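Local coordinates for protein putative mandelate racemase (Zymomonas mobilis, PDB 2OX4) that binds a magnesium ion in an enolase-superfamily barrel and probably acts as a lyase, perhaps a dehydratase, at residues 265-270 with 315-320; 295-300 with 325-330. All coordinates share one frame; numbering follows the deposited sequence.

Contact 1 of 2, residues 265-270 with 315-320; sequences SGERIY and QAHVAG. With MG (magnesium ion), chain O.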
ATOM      1  N   SER C 265       1.132  25.217  -2.956  1.00  9.31           N
ATOM      2  CA  SER C 265       2.460  25.265  -2.345  1.00 11.75           C
ATOM      3  C   SER C 265       3.525  25.273  -3.431  1.00 12.77           C
ATOM      4  O   SER C 265       3.294  24.783  -4.527  1.00  8.56           O
ATOM      5  CB  SER C 265       2.694  24.037  -1.468  1.00 13.02           C
ATOM      6  OG  SER C 265       3.866  24.218  -0.693  1.00 16.47           O
ATOM      7  N   GLY C 266       4.698  25.818  -3.122  1.00  9.93           N
ATOM      8  CA  GLY C 266       5.800  25.654  -4.044  1.00 10.68           C
ATOM      9  C   GLY C 266       6.997  26.533  -3.827  1.00 15.34           C
ATOM     10  O   GLY C 266       8.063  26.214  -4.323  1.00 12.15           O
ATOM     11  N   GLU C 267       6.832  27.660  -3.133  1.00  9.83           N
ATOM     12  CA  GLU C 267       7.963  28.576  -3.003  1.00 13.98           C
ATOM     13  C   GLU C 267       9.073  27.981  -2.150  1.00  7.50           C
ATOM     14  O   GLU C 267      10.218  28.405  -2.251  1.00 15.20           O
ATOM     15  CB  GLU C 267       7.535  29.938  -2.455  1.00 13.01           C
ATOM     16  CG  GLU C 267       7.107  29.921  -0.995  1.00 12.62           C
ATOM     17  CD  GLU C 267       6.363  31.180  -0.640  1.00 19.26           C
ATOM     18  OE1 GLU C 267       5.153  31.251  -0.948  1.00 21.67           O
ATOM     19  OE2 GLU C 267       6.992  32.099  -0.079  1.00 20.76           O
ATOM     20  N   ARG C 268       8.738  26.989  -1.317  1.00  8.34           N
ATOM     21  CA  ARG C 268       9.766  26.278  -0.553  1.00  7.53           C
ATOM     22  C   ARG C 268       9.904  24.800  -0.968  1.00  8.94           C
ATOM     23  O   ARG C 268      10.214  23.922  -0.152  1.00  9.99           O
ATOM     24  CB  ARG C 268       9.511  26.449   0.949  1.00  9.93           C
ATOM     25  CG  ARG C 268       9.973  27.811   1.467  1.00 14.06           C
ATOM     26  CD  ARG C 268       9.710  27.960   2.954  1.00  9.99           C
ATOM     27  NE  ARG C 268       8.301  28.259   3.212  1.00 10.46           N
ATOM     28  CZ  ARG C 268       7.850  28.771   4.348  1.00 10.16           C
ATOM     29  NH1 ARG C 268       8.701  29.034   5.342  1.00  9.64           N
ATOM     30  NH2 ARG C 268       6.553  29.028   4.483  1.00 13.50           N
ATOM     31  N   ILE C 269       9.645  24.535  -2.251  1.00  8.76           N
ATOM     32  CA  ILE C 269       9.831  23.198  -2.837  1.00  8.68           C
ATOM     33  C   ILE C 269      10.648  23.410  -4.117  1.00 10.23           C
ATOM     34  O   ILE C 269      10.350  24.308  -4.909  1.00  9.86           O
ATOM     35  CB  ILE C 269       8.464  22.528  -3.192  1.00  8.58           C
ATOM     36  CG1 ILE C 269       7.516  22.477  -1.971  1.00  7.35           C
ATOM     37  CG2 ILE C 269       8.680  21.133  -3.759  1.00  7.16           C
ATOM     38  CD1 ILE C 269       6.067  22.040  -2.275  1.00 10.78           C
ATOM     39  N   TYR C 270      11.689  22.604  -4.310  1.00  8.44           N
ATOM     40  CA  TYR C 270      12.681  22.914  -5.350  1.00  7.34           C
ATOM     41  C   TYR C 270      12.945  21.705  -6.224  1.00  7.60           C
ATOM     42  O   TYR C 270      13.129  20.598  -5.711  1.00  7.96           O
ATOM     43  CB  TYR C 270      14.001  23.409  -4.734  1.00  5.85           C
ATOM     44  CG  TYR C 270      13.778  24.263  -3.518  1.00  9.99           C
ATOM     45  CD1 TYR C 270      13.250  25.548  -3.642  1.00  7.58           C
ATOM     46  CD2 TYR C 270      14.049  23.770  -2.235  1.00 10.42           C
ATOM     47  CE1 TYR C 270      13.031  26.341  -2.515  1.00 15.08           C
ATOM     48  CE2 TYR C 270      13.834  24.553  -1.101  1.00  9.43           C
ATOM     49  CZ  TYR C 270      13.325  25.838  -1.258  1.00 12.01           C
ATOM     50  OH  TYR C 270      13.100  26.611  -0.144  1.00 12.74           O
ATOM     51  N   GLN C 315       0.972  28.490 -10.638  1.00  9.15           N
ATOM     52  CA  GLN C 315       1.152  29.941 -10.474  1.00  9.76           C
ATOM     53  C   GLN C 315       2.582  30.153 -10.002  1.00 10.89           C
ATOM     54  O   GLN C 315       2.907  29.766  -8.891  1.00 11.58           O
ATOM     55  CB  GLN C 315       0.176  30.472  -9.395  1.00  9.34           C
ATOM     56  CG  GLN C 315       0.506  31.915  -8.888  1.00 13.48           C
ATOM     57  CD  GLN C 315       0.741  31.977  -7.388  1.00 11.87           C
ATOM     58  OE1 GLN C 315      -0.178  31.781  -6.590  1.00 13.26           O
ATOM     59  NE2 GLN C 315       1.979  32.251  -6.998  1.00 10.11           N
ATOM     60  N   ALA C 316       3.434  30.764 -10.824  1.00 10.70           N
ATOM     61  CA  ALA C 316       4.800  31.020 -10.389  1.00 10.81           C
ATOM     62  C   ALA C 316       4.752  31.844  -9.105  1.00  8.68           C
ATOM     63  O   ALA C 316       3.972  32.792  -8.995  1.00  9.53           O
ATOM     64  CB  ALA C 316       5.596  31.739 -11.452  1.00 14.06           C
ATOM     65  N   HIS C 317       5.574  31.475  -8.137  1.00 12.25           N
ATOM     66  CA  HIS C 317       5.825  32.366  -7.011  1.00  9.96           C
ATOM     67  C   HIS C 317       6.703  33.508  -7.482  1.00 10.73           C
ATOM     68  O   HIS C 317       7.781  33.282  -8.047  1.00 12.68           O
ATOM     69  CB  HIS C 317       6.508  31.627  -5.870  1.00 10.33           C
ATOM     70  CG  HIS C 317       6.921  32.521  -4.746  1.00 11.63           C
ATOM     71  ND1 HIS C 317       8.210  32.991  -4.609  1.00 13.17           N
ATOM     72  CD2 HIS C 317       6.217  33.036  -3.711  1.00 13.79           C
ATOM     73  CE1 HIS C 317       8.281  33.761  -3.537  1.00 17.63           C
ATOM     74  NE2 HIS C 317       7.086  33.805  -2.975  1.00 14.77           N
ATOM     75  N   VAL C 318       6.239  34.733  -7.253  1.00 11.74           N
ATOM     76  CA  VAL C 318       6.977  35.913  -7.707  1.00 13.66           C
ATOM     77  C   VAL C 318       7.061  36.918  -6.567  1.00 18.26           C
ATOM     78  O   VAL C 318       6.036  37.434  -6.108  1.00 18.83           O
ATOM     79  CB  VAL C 318       6.294  36.586  -8.930  1.00 15.88           C
ATOM     80  CG1 VAL C 318       7.150  37.752  -9.442  1.00 26.75           C
ATOM     81  CG2 VAL C 318       6.090  35.571 -10.048  1.00 14.66           C
ATOM     82  N   ALA C 319       8.281  37.183  -6.109  1.00 15.02           N
ATOM     83  CA  ALA C 319       8.490  38.028  -4.922  1.00 21.03           C
ATOM     84  C   ALA C 319       9.908  38.552  -4.847  1.00 29.46           C
ATOM     85  O   ALA C 319      10.580  38.404  -3.820  1.00 30.20           O
ATOM     86  CB  ALA C 319       8.130  37.276  -3.631  1.00 20.03           C
ATOM     87  N   GLY C 320      10.364  39.165  -5.937  1.00 21.22           N
ATOM     88  CA  GLY C 320      11.607  39.939  -5.913  1.00 23.36           C
ATOM     89  C   GLY C 320      11.543  41.089  -6.902  1.00 17.44           C
ATOM     90  O   GLY C 320      10.511  41.763  -7.015  1.00 18.00           O
TER
HETATM   91 MG    MG O 402       3.608  32.520  -0.262  1.00  8.25          MG
HETATM   92  O   HOH W   1       5.219  33.954   0.704  1.00 27.07           O
HETATM   93  O   HOH W   2       3.784  31.358   1.613  1.00 20.96           O
HETATM   94  O   HOH W   3       3.692  34.002  -1.740  1.00 25.01           O
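E267 and H317 come nearest where two loops at the C-terminal ends of the barrel strands approach each other, 5.9 Å between their CA atoms. This is the active-site mouth of the enolase-superfamily TIM barrel. Segment 265-270 leaves strand 263-265 through a type I turn from G266 to I269, closed by a bond from I269 N to G266 O. Segment 315-320 follows strand 313-314 without regular structure. No hydrogen bond joins the two.

The side chains of E267 and H317 make the whole contact. E267 CB lies over one face of the imidazole in a CH-pi contact, 3.6 Å from the ring centroid and 15° off its normal. With CG placed between its own backbone N and carbonyl carbon (chi1 70°), the glutamate runs on across the ring to the metal. The carboxylate and ring planes are 42° apart. E267 OE2 and H317 NE2 are 3.4 Å apart, but the angle is too poor for a hydrogen bond. H317 ND1 instead hydrogen-bonds D290 OD2; the pair is consistent with the His-Asp dyad of mandelate racemase, in which the equivalent histidine acts as a base. With H317 replaced by an alanine, D290 would probably lose this partner and E267 CB the ring it lies over.

E267, E215 and E241 bind the magnesium ion together with three waters. Y44 bonds E267 OE2. The other oxygen, E267 OE1, binds magnesium at 2.1 Å, while water 1, also on the metal, donates to E267 OE2 at 2.7 Å.

Contact 2 of 2, residues 295-300 with 325-330; sequences GGFTEF and EAASLH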
ATOM      1  N   GLY C 295      14.877  25.956  -9.987  1.00  8.33           N
ATOM      2  CA  GLY C 295      15.868  25.495 -10.965  1.00  8.38           C
ATOM      3  C   GLY C 295      15.860  26.264 -12.284  1.00 10.32           C
ATOM      4  O   GLY C 295      16.397  25.786 -13.283  1.00 11.43           O
ATOM      5  N   GLY C 296      15.256  27.459 -12.303  1.00  8.57           N
ATOM      6  CA  GLY C 296      15.309  28.301 -13.512  1.00  7.40           C
ATOM      7  C   GLY C 296      14.220  27.940 -14.502  1.00  8.80           C
ATOM      8  O   GLY C 296      13.360  27.089 -14.210  1.00  9.81           O
ATOM      9  N   PHE C 297      14.243  28.574 -15.675  1.00  6.96           N
ATOM     10  CA  PHE C 297      13.316  28.214 -16.768  1.00  8.59           C
ATOM     11  C   PHE C 297      13.348  26.714 -17.094  1.00  8.44           C
ATOM     12  O   PHE C 297      12.312  26.103 -17.334  1.00  9.51           O
ATOM     13  CB  PHE C 297      13.674  28.957 -18.055  1.00 10.47           C
ATOM     14  CG  PHE C 297      13.329  30.425 -18.044  1.00  9.06           C
ATOM     15  CD1 PHE C 297      14.338  31.382 -18.140  1.00  7.68           C
ATOM     16  CD2 PHE C 297      12.004  30.843 -18.007  1.00  9.66           C
ATOM     17  CE1 PHE C 297      14.039  32.738 -18.172  1.00  9.40           C
ATOM     18  CE2 PHE C 297      11.694  32.206 -18.028  1.00 11.80           C
ATOM     19  CZ  PHE C 297      12.714  33.146 -18.111  1.00 12.40           C
ATOM     20  N   THR C 298      14.554  26.153 -17.120  1.00  7.57           N
ATOM     21  CA  THR C 298      14.764  24.758 -17.533  1.00  7.84           C
ATOM     22  C   THR C 298      13.962  23.815 -16.632  1.00  8.13           C
ATOM     23  O   THR C 298      13.220  22.933 -17.108  1.00  8.24           O
ATOM     24  CB  THR C 298      16.272  24.420 -17.509  1.00  8.32           C
ATOM     25  OG1 THR C 298      16.943  25.226 -18.483  1.00 11.11           O
ATOM     26  CG2 THR C 298      16.523  22.936 -17.833  1.00  8.56           C
ATOM     27  N   GLU C 299      14.079  24.030 -15.330  1.00  6.92           N
ATOM     28  CA  GLU C 299      13.439  23.140 -14.363  1.00  7.40           C
ATOM     29  C   GLU C 299      11.977  23.492 -14.123  1.00  7.77           C
ATOM     30  O   GLU C 299      11.149  22.600 -13.935  1.00  7.94           O
ATOM     31  CB  GLU C 299      14.225  23.118 -13.048  1.00  9.96           C
ATOM     32  CG  GLU C 299      13.847  21.959 -12.110  1.00  9.17           C
ATOM     33  CD  GLU C 299      14.434  20.621 -12.524  1.00 10.34           C
ATOM     34  OE1 GLU C 299      15.063  20.518 -13.596  1.00  9.76           O
ATOM     35  OE2 GLU C 299      14.275  19.649 -11.749  1.00  9.12           O
ATOM     36  N   PHE C 300      11.649  24.783 -14.118  1.00 10.23           N
ATOM     37  CA  PHE C 300      10.240  25.221 -14.023  1.00  9.12           C
ATOM     38  C   PHE C 300       9.394  24.486 -15.059  1.00 10.96           C
ATOM     39  O   PHE C 300       8.320  23.972 -14.746  1.00 10.27           O
ATOM     40  CB  PHE C 300      10.125  26.718 -14.291  1.00  8.56           C
ATOM     41  CG  PHE C 300       8.726  27.270 -14.157  1.00 14.05           C
ATOM     42  CD1 PHE C 300       8.332  27.906 -12.977  1.00 17.65           C
ATOM     43  CD2 PHE C 300       7.819  27.214 -15.222  1.00 10.55           C
ATOM     44  CE1 PHE C 300       7.057  28.459 -12.851  1.00 13.58           C
ATOM     45  CE2 PHE C 300       6.522  27.740 -15.088  1.00 10.50           C
ATOM     46  CZ  PHE C 300       6.150  28.366 -13.908  1.00 17.53           C
ATOM     47  N   GLU C 325      10.214  39.155 -12.032  1.00 13.48           N
ATOM     48  CA  GLU C 325       8.846  39.274 -12.543  1.00 14.25           C
ATOM     49  C   GLU C 325       8.749  39.107 -14.058  1.00  8.26           C
ATOM     50  O   GLU C 325       7.897  38.338 -14.545  1.00 11.73           O
ATOM     51  CB  GLU C 325       8.107  40.525 -12.054  1.00 17.56           C
ATOM     52  CG  GLU C 325       6.587  40.428 -12.380  1.00 23.46           C
ATOM     53  CD  GLU C 325       5.657  41.066 -11.343  1.00 42.33           C
ATOM     54  OE1 GLU C 325       5.980  42.170 -10.853  1.00 30.06           O
ATOM     55  OE2 GLU C 325       4.582  40.477 -11.046  1.00 21.65           O
ATOM     56  N   ALA C 326       9.627  39.791 -14.797  1.00 10.42           N
ATOM     57  CA  ALA C 326       9.669  39.655 -16.249  1.00 11.58           C
ATOM     58  C   ALA C 326       9.894  38.195 -16.652  1.00 11.59           C
ATOM     59  O   ALA C 326       9.211  37.683 -17.538  1.00 10.17           O
ATOM     60  CB  ALA C 326      10.760  40.544 -16.852  1.00 11.39           C
ATOM     61  N   ALA C 327      10.846  37.537 -15.995  1.00  9.15           N
ATOM     62  CA  ALA C 327      11.156  36.140 -16.307  1.00  9.60           C
ATOM     63  C   ALA C 327       9.918  35.268 -16.115  1.00 10.54           C
ATOM     64  O   ALA C 327       9.603  34.441 -16.969  1.00 13.16           O
ATOM     65  CB  ALA C 327      12.313  35.638 -15.453  1.00 13.74           C
ATOM     66  N   SER C 328       9.192  35.491 -15.014  1.00  9.63           N
ATOM     67  CA  SER C 328       8.019  34.667 -14.692  1.00 10.38           C
ATOM     68  C   SER C 328       6.920  34.725 -15.757  1.00 12.75           C
ATOM     69  O   SER C 328       6.218  33.752 -15.979  1.00 10.77           O
ATOM     70  CB  SER C 328       7.455  35.030 -13.316  1.00 12.39           C
ATOM     71  OG  SER C 328       6.811  36.299 -13.336  1.00 11.35           O
ATOM     72  N   LEU C 329       6.775  35.871 -16.418  1.00 10.11           N
ATOM     73  CA  LEU C 329       5.738  36.027 -17.432  1.00  9.79           C
ATOM     74  C   LEU C 329       6.013  35.143 -18.646  1.00  6.89           C
ATOM     75  O   LEU C 329       5.090  34.593 -19.249  1.00  9.18           O
ATOM     76  CB  LEU C 329       5.640  37.507 -17.843  1.00  8.63           C
ATOM     77  CG  LEU C 329       5.315  38.454 -16.682  1.00 10.69           C
ATOM     78  CD1 LEU C 329       5.476  39.909 -17.123  1.00 17.28           C
ATOM     79  CD2 LEU C 329       3.915  38.199 -16.140  1.00 16.24           C
ATOM     80  N   HIS C 330       7.289  35.019 -19.006  1.00  7.14           N
ATOM     81  CA  HIS C 330       7.693  34.125 -20.096  1.00 10.17           C
ATOM     82  C   HIS C 330       7.398  32.668 -19.759  1.00 10.06           C
ATOM     83  O   HIS C 330       6.807  31.954 -20.574  1.00  9.19           O
ATOM     84  CB  HIS C 330       9.169  34.302 -20.422  1.00  7.77           C
ATOM     85  CG  HIS C 330       9.488  35.634 -21.028  1.00 10.35           C
ATOM     86  ND1 HIS C 330       9.382  35.880 -22.381  1.00  9.95           N
ATOM     87  CD2 HIS C 330       9.888  36.799 -20.462  1.00 15.37           C
ATOM     88  CE1 HIS C 330       9.720  37.137 -22.624  1.00  9.40           C
ATOM     89  NE2 HIS C 330      10.033  37.716 -21.476  1.00 10.50           N
TER
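F297 packs against A327 and H330 where helices 296-309 and 322-333 meet. These are neighbouring helices of the outer layer of the TIM barrel, and they flank strand 313-314 in the chain. The closest CA atoms are those of F297 and A327, 8.2 Å apart.

The apolar part is small. F297 CZ meets A327 CB at 3.7 Å. H330 CB approaches F297 CE2 obliquely, at 4.1 Å. F297 holds its CG anti to the carbonyl carbon (chi1 -73°), and this carries the ring across to the other helix. L291, I100 and L118 also pack on this side chain, and W103 of helix 89-110 meets its ring edge-to-face. The phenylalanine thus joins both barrel helices to a helix of the N-terminal region.

No hydrogen bond crosses between the segments. F300 N bonds G296 O within the segment 295-300. H330 turns its imidazole to outside partners, with NE2 bonded to the carbonyl of I375 and ND1 to the backbone N of Y115. In helix 322-333, E325 O accepts from both L329 N and S328 OG, the latter at 2.6 Å.

One backbone oxygen meets the aromatic ring at its edge: A327 O lies near the ring plane, 3.2 Å from F297 CE2.

Both contacts are buried in the barrel domain. The centre of contact 1 is about 4 Å from the centre of the chain, among loops at the metal site. That of contact 2 is about 10 Å from it, between outer helices. The chemistry follows the place: a metal ligand against an imidazole in contact 1, an aromatic ring against a helix in contact 2. In sequence order the segments interleave: 265-270, 295-300, 315-320, 325-330. Loop 315-320 leads towards helix 322-333. The two contacts also touch. V318 CG2 packs on S328 OG at 3.4 Å, and A316 CB on F300 CE1 at 3.9 Å.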